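Local coordinates for protein CG8862 (Drosophila melanogaster, PDB 3ISM) that probably cleaves DNA and RNA as a magnesium-dependent mitochondrial endonuclease of the non-specific nuclease family, at residues B[100-105]-B[123-128]. Numbering follows the deposited sequence.
Sequences GHMAAA and NMAPQV
N123 gives up more surface here than any other residue, and its carboxamide reads the backbone of the loop that follows strand 98-101. With CG anti to its own N (chi1 -179°), the side chain runs alongside A103. OD1 accepts the A103 N-H in the carbonyl plane, on a lone pair, in a nearly straight bond of 3.0 Å. ND2, lying close to the plane of the A103 carbonyl, donates back to A103 O at 2.9 Å and also serves T118 O. An amide suits this place because it offers an acceptor and a donor side by side. The backbone joins in: M102 N meets N123 O at 2.9 Å, almost along the C=O axis. An alanine at N123 would remove both side-chain bonds to A103 and would probably loosen the turn just beyond H101.

G100 is next in buried surface. It forms an antiparallel hydrogen-bonded pair with A125, G100 N to A125 O and A125 N to G100 O, while the side chain of Q127 lies across its CA; a beta carbon at G100 would collide with that side chain. On this face the methyl CE of M102, brought round by a chain bent at chi2 and chi3, packs against A125 CB at 4.0 Å.

On the other face H101 and M124, a non-hydrogen-bonded pair, lie side by side. The flexible thioether suits M124, setting CE over the imidazole face, 3.6 Å from the centroid of the H101 ring in a CH-pi contact, while F119 meets that ring edge-to-face. H101 is the predicted proton acceptor, and magnesium lies about 4 Å from the nearest Q127 side-chain atom. Two antiparallel strands with helix 136-146 packed against Q127 and A104 form the beta-beta-alpha-metal motif of His-Me finger nucleases.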
# COMPACT_ATOMS: atom_id res chain seq x y z
N GLY B 100 9.50 -12.78 -10.86
CA GLY B 100 8.33 -13.65 -11.11
C GLY B 100 7.29 -13.00 -11.99
O GLY B 100 6.72 -11.95 -11.63
N HIS B 101 7.04 -13.61 -13.16
CA HIS B 101 6.02 -13.12 -14.09
C HIS B 101 4.66 -13.07 -13.39
O HIS B 101 4.24 -14.05 -12.76
CB HIS B 101 5.84 -14.09 -15.26
CG HIS B 101 6.94 -14.06 -16.27
ND1 HIS B 101 8.12 -14.75 -16.11
CD2 HIS B 101 7.00 -13.49 -17.50
CE1 HIS B 101 8.88 -14.57 -17.18
NE2 HIS B 101 8.21 -13.81 -18.04
N MET B 102 3.96 -11.94 -13.54
CA MET B 102 2.53 -11.92 -13.26
C MET B 102 1.74 -12.50 -14.45
O MET B 102 1.01 -13.47 -14.29
CB MET B 102 2.04 -10.51 -12.86
CG MET B 102 2.68 -9.95 -11.58
SD MET B 102 2.32 -10.87 -10.05
CE MET B 102 3.74 -12.01 -10.00
N ALA B 103 1.89 -11.92 -15.64
CA ALA B 103 1.40 -12.52 -16.87
C ALA B 103 2.50 -13.47 -17.35
O ALA B 103 3.56 -13.01 -17.79
CB ALA B 103 1.13 -11.45 -17.93
N ALA B 104 2.25 -14.78 -17.24
CA ALA B 104 3.25 -15.81 -17.56
C ALA B 104 3.58 -15.86 -19.05
O ALA B 104 2.71 -15.66 -19.91
CB ALA B 104 2.78 -17.19 -17.08
N ALA B 105 4.84 -16.12 -19.35
CA ALA B 105 5.33 -16.16 -20.72
C ALA B 105 4.61 -17.23 -21.56
O ALA B 105 4.39 -17.06 -22.76
CB ALA B 105 6.82 -16.39 -20.72
N ASN B 123 6.31 -6.25 -15.36
CA ASN B 123 5.42 -7.41 -15.25
C ASN B 123 5.90 -8.36 -14.14
O ASN B 123 5.32 -9.42 -13.92
CB ASN B 123 5.28 -8.13 -16.61
CG ASN B 123 4.32 -9.36 -16.57
OD1 ASN B 123 3.20 -9.28 -16.04
ND2 ASN B 123 4.77 -10.49 -17.13
N MET B 124 6.95 -7.95 -13.42
CA MET B 124 7.59 -8.82 -12.43
C MET B 124 7.30 -8.41 -11.00
O MET B 124 7.14 -7.23 -10.70
CB MET B 124 9.11 -8.85 -12.62
CG MET B 124 9.56 -9.26 -13.99
SD MET B 124 9.13 -10.97 -14.33
CE MET B 124 8.98 -10.88 -16.10
N ALA B 125 7.27 -9.41 -10.12
CA ALA B 125 7.31 -9.18 -8.67
C ALA B 125 8.23 -10.22 -8.04
O ALA B 125 8.36 -11.34 -8.56
CB ALA B 125 5.91 -9.23 -8.03
N PRO B 126 8.90 -9.84 -6.94
CA PRO B 126 9.77 -10.79 -6.25
C PRO B 126 8.98 -11.97 -5.74
O PRO B 126 8.02 -11.82 -4.98
CB PRO B 126 10.36 -9.96 -5.09
CG PRO B 126 10.28 -8.56 -5.58
CD PRO B 126 8.97 -8.50 -6.34
N GLN B 127 9.38 -13.15 -6.20
CA GLN B 127 8.78 -14.40 -5.75
C GLN B 127 9.88 -15.34 -5.30
O GLN B 127 10.95 -15.38 -5.91
CB GLN B 127 8.00 -15.05 -6.89
CG GLN B 127 6.84 -14.19 -7.40
CD GLN B 127 5.98 -14.93 -8.39
OE1 GLN B 127 6.48 -15.61 -9.28
NE2 GLN B 127 4.66 -14.82 -8.24
N VAL B 128 9.60 -16.08 -4.22
CA VAL B 128 10.40 -17.26 -3.85
C VAL B 128 10.54 -18.17 -5.07
O VAL B 128 9.56 -18.41 -5.79
CB VAL B 128 9.73 -18.01 -2.67
CG1 VAL B 128 10.40 -19.34 -2.37
CG2 VAL B 128 9.72 -17.11 -1.42